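Local coordinates for ribonuclease VapC5 (PDB 3DBO), which acts as the probable toxin of a type II toxin-antitoxin system, a magnesium-dependent PIN-domain ribonuclease with limited RNase activity, seen when complexed with its antitoxin VapB5, at residues Pro20-Leu25 / Arg125-Ile130; Val53-Leu58 / Ala76-Val81; Leu87-Asp92 / Ala119-Ser124; Arg110-Asp115 / Asp133-Ala138. All blocks are in the same frame, centred on the assembly; numbering follows the deposited sequence. Where two conformers were deposited one is given.

Interaction 1: residues Pro20-Leu25 / Arg125-Ile130; sequences PAAGVL and RALPVI. With NA (sodium ion), chain D; NA (sodium ion), chain C.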
loop_
_atom_site.group_PDB
_atom_site.type_symbol
_atom_site.label_atom_id
_atom_site.label_comp_id
_atom_site.label_asym_id
_atom_site.label_seq_id
_atom_site.Cartn_x
_atom_site.Cartn_y
_atom_site.Cartn_z
ATOM N N PRO B 20 2.198 2.558 -16.455
ATOM C CA PRO B 20 3.020 3.747 -16.244
ATOM C C PRO B 20 4.453 3.334 -15.949
ATOM O O PRO B 20 4.711 2.148 -15.749
ATOM C CB PRO B 20 2.377 4.403 -15.011
ATOM C CG PRO B 20 1.642 3.299 -14.332
ATOM C CD PRO B 20 1.141 2.432 -15.437
ATOM N N ALA B 21 5.372 4.297 -15.927
ATOM C CA ALA B 21 6.778 4.019 -15.636
ATOM C C ALA B 21 6.995 3.546 -14.191
ATOM O O ALA B 21 7.779 2.631 -13.934
ATOM C CB ALA B 21 7.629 5.254 -15.929
ATOM N N ALA B 22 6.291 4.175 -13.252
ATOM C CA ALA B 22 6.475 3.882 -11.826
ATOM C C ALA B 22 5.134 3.832 -11.084
ATOM O O ALA B 22 4.119 4.349 -11.562
ATOM C CB ALA B 22 7.396 4.903 -11.196
ATOM N N GLY B 23 5.128 3.178 -9.936
ATOM C CA GLY B 23 3.931 3.162 -9.110
ATOM C C GLY B 23 4.232 2.903 -7.645
ATOM O O GLY B 23 5.344 2.516 -7.278
ATOM N N VAL B 24 3.216 3.113 -6.822
ATOM C CA VAL B 24 3.328 2.974 -5.375
ATOM C C VAL B 24 2.476 1.819 -4.871
ATOM O O VAL B 24 1.261 1.861 -4.992
ATOM C CB VAL B 24 2.871 4.291 -4.675
ATOM C CG1 VAL B 24 2.924 4.114 -3.159
ATOM C CG2 VAL B 24 3.715 5.457 -5.145
ATOM N N LEU B 25 3.118 0.779 -4.324
ATOM C CA LEU B 25 2.424 -0.392 -3.793
ATOM C C LEU B 25 1.770 -0.061 -2.464
ATOM O O LEU B 25 2.386 0.606 -1.631
ATOM C CB LEU B 25 3.425 -1.540 -3.585
ATOM C CG LEU B 25 4.321 -1.825 -4.793
ATOM C CD1 LEU B 25 5.495 -2.717 -4.380
ATOM C CD2 LEU B 25 3.471 -2.454 -5.925
ATOM N N ARG B 125 2.901 12.784 -5.641
ATOM C CA ARG B 125 4.058 12.500 -6.485
ATOM C C ARG B 125 3.671 12.186 -7.930
ATOM O O ARG B 125 4.527 11.808 -8.731
ATOM C CB ARG B 125 4.869 11.367 -5.884
ATOM C CG ARG B 125 5.497 11.777 -4.565
ATOM C CD ARG B 125 6.385 10.736 -3.987
ATOM N NE ARG B 125 7.005 11.260 -2.768
ATOM C CZ ARG B 125 8.273 11.639 -2.661
ATOM N NH1 ARG B 125 9.099 11.544 -3.701
ATOM N NH2 ARG B 125 8.715 12.097 -1.499
ATOM N N ALA B 126 2.385 12.349 -8.243
ATOM C CA ALA B 126 1.817 12.045 -9.553
ATOM C C ALA B 126 2.164 10.605 -9.961
ATOM O O ALA B 126 2.619 10.334 -11.090
ATOM C CB ALA B 126 2.274 13.066 -10.593
ATOM N N LEU B 127 1.977 9.686 -9.016
ATOM C CA LEU B 127 2.158 8.258 -9.244
ATOM C C LEU B 127 0.881 7.501 -8.927
ATOM O O LEU B 127 0.109 7.903 -8.042
ATOM C CB LEU B 127 3.290 7.693 -8.379
ATOM C CG LEU B 127 4.701 8.264 -8.562
ATOM C CD1 LEU B 127 5.535 7.886 -7.373
ATOM C CD2 LEU B 127 5.338 7.811 -9.867
ATOM N N PRO B 128 0.638 6.399 -9.652
ATOM C CA PRO B 128 -0.521 5.591 -9.370
ATOM C C PRO B 128 -0.338 4.723 -8.127
ATOM O O PRO B 128 0.789 4.334 -7.799
ATOM C CB PRO B 128 -0.624 4.694 -10.620
ATOM C CG PRO B 128 0.743 4.551 -11.096
ATOM C CD PRO B 128 1.436 5.857 -10.775
ATOM N N VAL B 129 -1.443 4.414 -7.460
ATOM C CA VAL B 129 -1.474 3.423 -6.398
ATOM C C VAL B 129 -1.735 2.034 -7.009
ATOM O O VAL B 129 -2.694 1.857 -7.772
ATOM C CB VAL B 129 -2.605 3.714 -5.374
ATOM C CG1 VAL B 129 -2.663 2.584 -4.340
ATOM C CG2 VAL B 129 -2.399 5.075 -4.674
ATOM N N ILE B 130 -0.880 1.069 -6.667
ATOM C CA ILE B 130 -1.030 -0.319 -7.107
ATOM C C ILE B 130 -1.643 -1.070 -5.945
ATOM O O ILE B 130 -1.047 -1.123 -4.854
ATOM C CB ILE B 130 0.342 -0.918 -7.540
ATOM C CG1 ILE B 130 1.144 0.095 -8.367
ATOM C CG2 ILE B 130 0.166 -2.221 -8.316
ATOM C CD1 ILE B 130 0.417 0.640 -9.589
HETATM NA NA NA D . -2.476 8.527 -7.784
HETATM NA NA NA C . 1.996 2.042 0.815
HETATM O O HOH W 1 -3.641 8.374 -5.312
#
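Pro20 and Pro128 lie alongside with opposed directions, their CG atoms 3.6 Å apart. At Ala22 the methyl CB meets Leu127 CD2, while the carbonyl oxygen of Ala22 lies 3.2 Å from Pro128 CD. Gly23 has no side chain, and Ile130 CG1 lies over its CA at 4.2 Å; a CB on Gly23 would fall 2.9 Å from Ile130 CD1, a clash, so the isoleucine packs where a side chain would be. Val24 carries both backbone bonds. Its N donates to Pro128 O at 2.9 Å, almost in line with the C=O bond (171° at the oxygen), and its O accepts from Ile130 N at 2.8 Å, with an N-H...O angle of 175° although the donor stands above the carbonyl plane. Val129 CA adds a C-H...O contact to the same Val24 O. Val24 CG2 crosses Leu127 at about a right angle and touches its CD1. On the other face of the sheet Leu25 CD2 reaches back to Ile130 CB, 3.8 Å away. Leu25 O binds one sodium ion and Leu127 O another. Strand 22-25 is the middle strand of the parallel sheet, with 129-131 and 47-51 beside it, and the crossover through helix 113-124 into strand 129-131 belongs to the alpha/beta PIN-domain fold.

Interaction 2: residues Val53-Leu58 / Ala76-Val81; sequences VTLAEL and ATLESV. With NA (sodium ion), chain C.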
loop_
_atom_site.group_PDB
_atom_site.type_symbol
_atom_site.label_atom_id
_atom_site.label_comp_id
_atom_site.label_asym_id
_atom_site.label_seq_id
_atom_site.Cartn_x
_atom_site.Cartn_y
_atom_site.Cartn_z
ATOM N N VAL B 53 3.450 3.996 5.361
ATOM C CA VAL B 53 2.219 3.421 5.928
ATOM C C VAL B 53 2.298 1.892 5.824
ATOM O O VAL B 53 1.926 1.181 6.761
ATOM C CB VAL B 53 0.954 3.963 5.216
ATOM C CG1 VAL B 53 -0.288 3.283 5.717
ATOM C CG2 VAL B 53 0.884 5.528 5.410
ATOM N N THR B 54 2.735 1.400 4.664
ATOM C CA THR B 54 2.877 -0.050 4.466
ATOM C C THR B 54 3.999 -0.599 5.332
ATOM O O THR B 54 3.843 -1.680 5.908
ATOM C CB THR B 54 3.088 -0.408 2.986
ATOM O OG1 THR B 54 1.884 -0.104 2.272
ATOM C CG2 THR B 54 3.426 -1.914 2.808
ATOM N N LEU B 55 5.109 0.127 5.455
ATOM C CA LEU B 55 6.185 -0.283 6.395
ATOM C C LEU B 55 5.577 -0.506 7.800
ATOM O O LEU B 55 5.803 -1.532 8.440
ATOM C CB LEU B 55 7.323 0.766 6.433
ATOM C CG LEU B 55 8.499 0.454 7.366
ATOM C CD1 LEU B 55 9.114 -0.896 7.086
ATOM C CD2 LEU B 55 9.586 1.578 7.359
ATOM N N ALA B 56 4.777 0.457 8.254
ATOM C CA ALA B 56 4.113 0.369 9.554
ATOM C C ALA B 56 3.166 -0.830 9.658
ATOM O O ALA B 56 3.148 -1.554 10.650
ATOM C CB ALA B 56 3.331 1.664 9.818
ATOM N N GLU B 57 2.361 -1.020 8.618
ATOM C CA GLU B 57 1.354 -2.062 8.637
ATOM C C GLU B 57 1.951 -3.473 8.606
ATOM O O GLU B 57 1.498 -4.350 9.338
ATOM C CB GLU B 57 0.345 -1.826 7.516
ATOM C CG GLU B 57 -0.568 -0.647 7.887
ATOM C CD GLU B 57 -1.671 -0.373 6.876
ATOM O OE1 GLU B 57 -1.539 -0.784 5.701
ATOM O OE2 GLU B 57 -2.680 0.274 7.264
ATOM N N LEU B 58 2.985 -3.655 7.794
ATOM C CA LEU B 58 3.722 -4.941 7.753
ATOM C C LEU B 58 4.421 -5.210 9.093
ATOM O O LEU B 58 4.453 -6.344 9.567
ATOM C CB LEU B 58 4.711 -4.966 6.583
ATOM C CG LEU B 58 4.076 -4.891 5.179
ATOM C CD1 LEU B 58 5.186 -4.900 4.155
ATOM C CD2 LEU B 58 3.090 -6.055 4.982
ATOM N N ALA B 76 9.320 -12.311 6.859
ATOM C CA ALA B 76 9.751 -12.298 5.444
ATOM C C ALA B 76 9.069 -11.186 4.603
ATOM O O ALA B 76 9.704 -10.539 3.776
ATOM C CB ALA B 76 9.511 -13.692 4.786
ATOM N N THR B 77 7.777 -10.976 4.818
ATOM C CA THR B 77 7.062 -9.907 4.084
ATOM C C THR B 77 7.674 -8.535 4.434
ATOM O O THR B 77 7.957 -7.713 3.551
ATOM C CB THR B 77 5.553 -9.933 4.412
ATOM O OG1 THR B 77 5.067 -11.284 4.336
ATOM C CG2 THR B 77 4.775 -9.050 3.433
ATOM N N LEU B 78 7.874 -8.289 5.727
ATOM C CA LEU B 78 8.494 -7.037 6.186
ATOM C C LEU B 78 9.881 -6.843 5.574
ATOM O O LEU B 78 10.235 -5.741 5.113
ATOM C CB LEU B 78 8.566 -6.976 7.730
ATOM C CG LEU B 78 9.252 -5.735 8.328
ATOM C CD1 LEU B 78 8.494 -4.456 7.941
ATOM C CD2 LEU B 78 9.398 -5.845 9.841
ATOM N N GLU B 79 10.666 -7.922 5.546
ATOM C CA GLU B 79 12.006 -7.872 5.007
ATOM C C GLU B 79 12.010 -7.588 3.506
ATOM O O GLU B 79 12.969 -7.016 3.010
ATOM C CB GLU B 79 12.773 -9.176 5.330
ATOM C CG GLU B 79 13.236 -9.238 6.806
ATOM C CD GLU B 79 13.490 -10.662 7.318
ATOM O OE1 GLU B 79 12.980 -11.627 6.698
ATOM O OE2 GLU B 79 14.182 -10.809 8.355
ATOM N N SER B 80 10.949 -7.974 2.795
ATOM C CA SER B 80 10.887 -7.773 1.330
ATOM C C SER B 80 10.922 -6.294 0.922
ATOM O O SER B 80 11.234 -5.975 -0.224
ATOM C CB SER B 80 9.682 -8.502 0.701
ATOM O OG SER B 80 8.466 -7.786 0.854
ATOM N N VAL B 81 10.619 -5.398 1.859
ATOM C CA VAL B 81 10.717 -3.967 1.551
ATOM C C VAL B 81 12.022 -3.310 1.970
ATOM O O VAL B 81 12.164 -2.098 1.828
ATOM C CB VAL B 81 9.513 -3.174 2.067
ATOM C CG1 VAL B 81 8.265 -3.718 1.431
ATOM C CG2 VAL B 81 9.397 -3.246 3.569
HETATM NA NA NA C . 1.996 2.042 0.815
#
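Apolar contacts join the two helices, which run antiparallel here. Leu55 and Leu78 meet tip to tip, CD1 to CD1 at 3.7 Å; both have CG anti to the backbone N (chi1 -180° and 177°), which swings their ends into the interface. Leu58, with CG instead anti to the carbonyl carbon, points straight across: its CD2 meets Thr77 CG2 at 3.8 Å, the two side chains crossing at about a right angle, and its CB lies 4.1 Å from Leu78 CD1. Val81 closes this layer more loosely, with CG2 4.2 Å from Leu55 CD1. Among the hydrogen bonds, Ser80 OG donates in plane to a lone pair of Thr77 O at 2.7 Å, where the backbone bonds from Ser80 N are weak. Thr77 turns OG1 outward from the Leu58 contact; it is bonded to Gln73 O and to the backbone of the partner protein chain. As for metal, Thr54 OG1 binds a sodium ion at 2.6 Å, together with Leu25 O and Thr51. On another side Glu57 OE2 forms a salt bridge with Arg112. Helices 52-64 and 68-79 thus make an antiparallel helical hairpin, an arm of the PIN domain whose surface meets the partner chain.

Interaction 3: residues Leu87-Asp92 / Ala119-Ser124; sequences LPVDDD and AAVAAS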
loop_
_atom_site.group_PDB
_atom_site.type_symbol
_atom_site.label_atom_id
_atom_site.label_comp_id
_atom_site.label_asym_id
_atom_site.label_seq_id
_atom_site.Cartn_x
_atom_site.Cartn_y
_atom_site.Cartn_z
ATOM N N LEU B 87 8.330 5.764 0.673
ATOM C CA LEU B 87 8.066 7.185 0.485
ATOM C C LEU B 87 7.444 7.727 1.767
ATOM O O LEU B 87 6.562 7.092 2.326
ATOM C CB LEU B 87 7.092 7.396 -0.685
ATOM C CG LEU B 87 7.594 6.927 -2.066
ATOM C CD1 LEU B 87 6.449 7.011 -3.057
ATOM C CD2 LEU B 87 8.784 7.784 -2.503
ATOM N N PRO B 88 7.925 8.886 2.244
ATOM C CA PRO B 88 7.383 9.418 3.507
ATOM C C PRO B 88 6.066 10.169 3.339
ATOM O O PRO B 88 5.691 10.531 2.236
ATOM C CB PRO B 88 8.464 10.399 3.941
ATOM C CG PRO B 88 8.990 10.952 2.628
ATOM C CD PRO B 88 8.972 9.762 1.681
ATOM N N VAL B 89 5.372 10.429 4.446
ATOM C CA VAL B 89 4.321 11.429 4.417
ATOM C C VAL B 89 5.038 12.766 4.668
ATOM O O VAL B 89 5.473 13.043 5.797
ATOM C CB VAL B 89 3.215 11.193 5.494
ATOM C CG1 VAL B 89 2.152 12.264 5.369
ATOM C CG2 VAL B 89 2.548 9.795 5.359
ATOM N N ASP B 90 5.185 13.564 3.626
ATOM C CA ASP B 90 5.834 14.881 3.723
ATOM C C ASP B 90 4.784 15.984 3.568
ATOM O O ASP B 90 3.600 15.690 3.587
ATOM C CB ASP B 90 6.950 15.040 2.689
ATOM C CG ASP B 90 6.486 14.790 1.248
ATOM O OD1 ASP B 90 5.260 14.685 0.955
ATOM O OD2 ASP B 90 7.394 14.664 0.396
ATOM N N ASP B 91 5.214 17.250 3.427
ATOM C CA ASP B 91 4.269 18.360 3.335
ATOM C C ASP B 91 3.316 18.219 2.142
ATOM O O ASP B 91 2.115 18.476 2.263
ATOM C CB ASP B 91 5.003 19.718 3.259
ATOM C CG ASP B 91 5.820 20.016 4.512
ATOM O OD1 ASP B 91 5.715 19.267 5.510
ATOM O OD2 ASP B 91 6.579 21.011 4.502
ATOM N N ASP B 92 3.855 17.821 0.994
ATOM C CA ASP B 92 3.035 17.710 -0.209
ATOM C C ASP B 92 1.975 16.627 -0.057
ATOM O O ASP B 92 0.861 16.776 -0.557
ATOM C CB ASP B 92 3.902 17.442 -1.448
ATOM C CG ASP B 92 4.587 18.704 -1.962
ATOM O OD1 ASP B 92 4.210 19.823 -1.549
ATOM O OD2 ASP B 92 5.503 18.563 -2.789
ATOM N N ALA B 119 -2.788 6.955 -0.662
ATOM C CA ALA B 119 -3.261 7.634 -1.865
ATOM C C ALA B 119 -2.735 9.069 -1.919
ATOM O O ALA B 119 -2.337 9.542 -2.987
ATOM C CB ALA B 119 -4.775 7.628 -1.910
ATOM N N ALA B 120 -2.694 9.747 -0.761
ATOM C CA ALA B 120 -2.157 11.116 -0.704
ATOM C C ALA B 120 -0.684 11.168 -1.097
ATOM O O ALA B 120 -0.258 12.037 -1.862
ATOM C CB ALA B 120 -2.396 11.748 0.702
ATOM N N VAL B 121 0.104 10.240 -0.572
ATOM C CA VAL B 121 1.512 10.162 -0.922
ATOM C C VAL B 121 1.695 9.932 -2.438
ATOM O O VAL B 121 2.439 10.675 -3.115
ATOM C CB VAL B 121 2.226 9.041 -0.092
ATOM C CG1 VAL B 121 3.629 8.697 -0.668
ATOM C CG2 VAL B 121 2.325 9.469 1.403
ATOM N N ALA B 122 1.019 8.912 -2.960
ATOM C CA ALA B 122 1.114 8.613 -4.387
ATOM C C ALA B 122 0.660 9.791 -5.255
ATOM O O ALA B 122 1.412 10.220 -6.157
ATOM C CB ALA B 122 0.313 7.325 -4.723
ATOM N N ALA B 123 -0.549 10.306 -5.004
ATOM C CA ALA B 123 -1.091 11.443 -5.777
ATOM C C ALA B 123 -0.196 12.667 -5.752
ATOM O O ALA B 123 -0.056 13.360 -6.764
ATOM C CB ALA B 123 -2.491 11.803 -5.320
ATOM N N SER B 124 0.418 12.938 -4.595
ATOM C CA SER B 124 1.253 14.129 -4.439
ATOM C C SER B 124 2.547 14.015 -5.261
ATOM O O SER B 124 3.200 15.020 -5.537
ATOM C CB SER B 124 1.573 14.371 -2.949
ATOM O OG SER B 124 2.515 13.426 -2.475
HETATM O O HOH W 2 5.043 13.796 -1.455
#
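Two donors grip Asp90 OD1: the backbone N of Ala93 and a water molecule, which donates one proton at 2.6 Å. The first bond is the N-cap of helix 91-107, with Asp90 at the cap position and its CG turned back over the backbone (chi1 55°), between the N and the carbonyl carbon. In this part of the PIN-domain fold, edge strand 86-87 turns into that helix and the turn packs on the end of helix 113-124. The same water carries the contact across, donating its other to Ser124 OG at 2.8 Å. Ser124 OG is held twice as well, since it donates to Val121 O one turn back; the crowded rotamer (chi1 73°) places the hydroxyl there, and the donor stands 32° out of the carbonyl plane. Beside this polar bridge lies the Val121 side chain, with both branches engaged. CG1, anti to the backbone N, meets Leu87 CB at 3.7 Å, the two side chains crossing obliquely. CG2 sits 3.6 Å from the carbonyl oxygen of Pro88 and 4.0 Å from Val89 CG2, where Val89 crosses at about a right angle. Val24 of strand 22-25, two strands away in the sheet, and Ala93 of helix 91-107 continue this packing around Leu87 and Val121 respectively, and an aromatic side chain of the partner protein chain also touches Leu87. Farther along, the two helices come together through small groups: Ser124 CB rests 3.5 Å from Asp92 O, and 4.1 Å from Asp92 CB.

Interaction 4: residues Arg110-Asp115 / Asp133-Ala138; sequences RVRIND and DDDFAA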
loop_
_atom_site.group_PDB
_atom_site.type_symbol
_atom_site.label_atom_id
_atom_site.label_comp_id
_atom_site.label_asym_id
_atom_site.label_seq_id
_atom_site.Cartn_x
_atom_site.Cartn_y
_atom_site.Cartn_z
ATOM N N ARG B 110 -16.275 6.793 1.624
ATOM C CA ARG B 110 -15.256 6.480 2.630
ATOM C C ARG B 110 -14.054 5.706 2.086
ATOM O O ARG B 110 -14.187 4.911 1.153
ATOM C CB ARG B 110 -15.878 5.719 3.809
ATOM C CG ARG B 110 -16.948 6.499 4.573
ATOM C CD ARG B 110 -17.675 5.636 5.602
ATOM N NE ARG B 110 -18.403 4.531 4.982
ATOM C CZ ARG B 110 -17.979 3.272 4.969
ATOM N NH1 ARG B 110 -16.828 2.955 5.545
ATOM N NH2 ARG B 110 -18.705 2.331 4.378
ATOM N N VAL B 111 -12.893 5.954 2.706
ATOM C CA VAL B 111 -11.641 5.223 2.475
ATOM C C VAL B 111 -11.043 5.014 3.888
ATOM O O VAL B 111 -11.149 5.930 4.697
ATOM C CB VAL B 111 -10.685 6.104 1.583
ATOM C CG1 VAL B 111 -9.269 5.613 1.594
ATOM C CG2 VAL B 111 -11.211 6.220 0.106
ATOM N N ARG B 112 -10.439 3.852 4.182
ATOM C CA ARG B 112 -9.652 3.627 5.438
ATOM C C ARG B 112 -8.692 4.802 5.554
ATOM O O ARG B 112 -8.074 5.186 4.553
ATOM C CB ARG B 112 -8.710 2.400 5.314
ATOM C CG ARG B 112 -9.229 0.954 5.483
ATOM C CD ARG B 112 -8.049 0.031 5.960
ATOM N NE ARG B 112 -6.797 0.163 5.183
ATOM C CZ ARG B 112 -5.563 0.075 5.691
ATOM N NH1 ARG B 112 -5.381 -0.116 6.994
ATOM N NH2 ARG B 112 -4.496 0.207 4.908
ATOM N N ILE B 113 -8.522 5.369 6.748
ATOM C CA ILE B 113 -7.657 6.554 6.852
ATOM C C ILE B 113 -6.207 6.271 6.413
ATOM O O ILE B 113 -5.580 7.113 5.768
ATOM C CB ILE B 113 -7.737 7.260 8.239
ATOM C CG1 ILE B 113 -7.132 8.666 8.155
ATOM C CG2 ILE B 113 -7.035 6.452 9.311
ATOM C CD1 ILE B 113 -7.492 9.581 9.326
ATOM N N ASN B 114 -5.690 5.084 6.730
ATOM C CA ASN B 114 -4.330 4.745 6.353
ATOM C C ASN B 114 -4.217 4.567 4.836
ATOM O O ASN B 114 -3.214 4.942 4.259
ATOM C CB ASN B 114 -3.826 3.518 7.093
ATOM C CG ASN B 114 -3.131 3.868 8.403
ATOM O OD1 ASN B 114 -3.095 5.034 8.820
ATOM N ND2 ASN B 114 -2.559 2.849 9.054
ATOM N N ASP B 115 -5.268 4.042 4.202
ATOM C CA ASP B 115 -5.307 4.022 2.726
ATOM C C ASP B 115 -5.350 5.419 2.123
ATOM O O ASP B 115 -4.721 5.666 1.093
ATOM C CB ASP B 115 -6.464 3.161 2.183
ATOM C CG ASP B 115 -6.124 1.664 2.194
ATOM O OD1 ASP B 115 -4.932 1.308 2.401
ATOM O OD2 ASP B 115 -7.039 0.844 1.995
ATOM N N ASP B 133 -6.610 -4.844 -3.414
ATOM C CA ASP B 133 -7.902 -4.814 -2.721
ATOM C C ASP B 133 -8.802 -3.689 -3.258
ATOM O O ASP B 133 -8.413 -3.008 -4.196
ATOM C CB ASP B 133 -7.716 -4.712 -1.200
ATOM C CG ASP B 133 -7.190 -6.009 -0.574
ATOM O OD1 ASP B 133 -6.832 -6.953 -1.318
ATOM O OD2 ASP B 133 -7.125 -6.085 0.678
ATOM N N ASP B 134 -9.978 -3.488 -2.662
ATOM C CA ASP B 134 -11.006 -2.615 -3.261
ATOM C C ASP B 134 -11.254 -1.254 -2.605
ATOM O O ASP B 134 -12.282 -0.624 -2.861
ATOM C CB ASP B 134 -12.344 -3.376 -3.426
ATOM C CG ASP B 134 -13.030 -3.712 -2.094
ATOM O OD1 ASP B 134 -12.483 -3.421 -0.994
ATOM O OD2 ASP B 134 -14.148 -4.287 -2.156
ATOM N N ASP B 135 -10.317 -0.789 -1.781
ATOM C CA ASP B 135 -10.560 0.385 -0.942
ATOM C C ASP B 135 -10.408 1.727 -1.650
ATOM O O ASP B 135 -11.008 2.724 -1.244
ATOM C CB ASP B 135 -9.656 0.373 0.294
ATOM C CG ASP B 135 -10.106 1.377 1.369
ATOM O OD1 ASP B 135 -11.311 1.719 1.440
ATOM O OD2 ASP B 135 -9.251 1.816 2.165
ATOM N N PHE B 136 -9.584 1.768 -2.676
ATOM C CA PHE B 136 -9.204 3.052 -3.258
ATOM C C PHE B 136 -10.215 3.496 -4.298
ATOM O O PHE B 136 -10.165 4.620 -4.793
ATOM C CB PHE B 136 -7.818 2.932 -3.858
ATOM C CG PHE B 136 -6.733 2.757 -2.842
ATOM C CD1 PHE B 136 -6.100 3.868 -2.294
ATOM C CD2 PHE B 136 -6.347 1.491 -2.417
ATOM C CE1 PHE B 136 -5.092 3.713 -1.361
ATOM C CE2 PHE B 136 -5.348 1.333 -1.462
ATOM C CZ PHE B 136 -4.705 2.449 -0.944
ATOM N N ALA B 137 -11.151 2.596 -4.603
ATOM C CA ALA B 137 -12.220 2.811 -5.583
ATOM C C ALA B 137 -12.979 4.099 -5.391
ATOM O O ALA B 137 -13.315 4.773 -6.365
ATOM C CB ALA B 137 -13.191 1.636 -5.563
ATOM N N ALA B 138 -13.235 4.465 -4.138
ATOM C CA ALA B 138 -13.985 5.675 -3.838
ATOM C C ALA B 138 -13.343 6.970 -4.357
ATOM O O ALA B 138 -14.003 7.990 -4.450
ATOM C CB ALA B 138 -14.199 5.786 -2.343
HETATM O O HOH W 3 -13.735 2.685 0.135
#
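Two carboxylate oxygens, Asp115 OD2 and Asp135 OD2, lie only 2.4 Å apart, with the carboxylate planes 48° to each other. The Asp135 oxygen also accepts, on its syn lone pair, from Arg112 N at 3.1 Å; the 141° N-H...O angle shows a bent bond. Asp135 arrives with CG anti to its backbone N (chi1 -166°), and Arg112 CB lies against OD2. The Arg112 guanidinium holds both oxygens of Asp115: NH2 forms a salt bridge to OD1 at 2.8 Å, met from above the carboxylate plane, while NE gives OD2 a weak but straight bond at 3.3 Å. Phe136 backs the acid, its CZ 3.5 Å from Asp115 CG. Farther out, Val111 CG2 packs on Ala138 CB at 3.9 Å, and a water hydrogen-bonds to Asp135 OD1 at 2.9 Å and to Arg110 O, bridging the segments. Glu57 forms a salt bridge with Arg112 NH1, which also bonds to the backbone of the partner protein chain, so the guanidinium is fixed from several sides. Phe136 also touches Asp26, which with Asp115 is a predicted magnesium ligand, so the contact forms part of the predicted magnesium site of the PIN domain. Two acid oxygens this close probably share a proton, and the guanidinium and the start of helix 113-124 may offset part of the remaining negative charge; a bound magnesium ion would probably favour the deprotonated form.

Overall arrangement
Interactions 1 and 3 lie closest, with centres about 11 Å apart: the Schellman motif ending helix 113-124 joins Leu127 N to Ala122 O at 3.0 Å, and Ala122 CB packs on Val129 CG2. Interactions 3 and 4 use opposite ends of that helix. Interaction 2 stands about 18 Å from the centre of interaction 1, yet one sodium ion bridges Leu25 and Thr54. It reaches interaction 4 through the Glu57 OE2 to Arg112 NH1 salt bridge of 2.7 Å. Around the predicted magnesium site, the side chains of Val129 and Phe136 come within about 4 and 3 Å of that of Asp26; interaction 4 supplies Asp115 to the site and interaction 1 packs beside it through Val129.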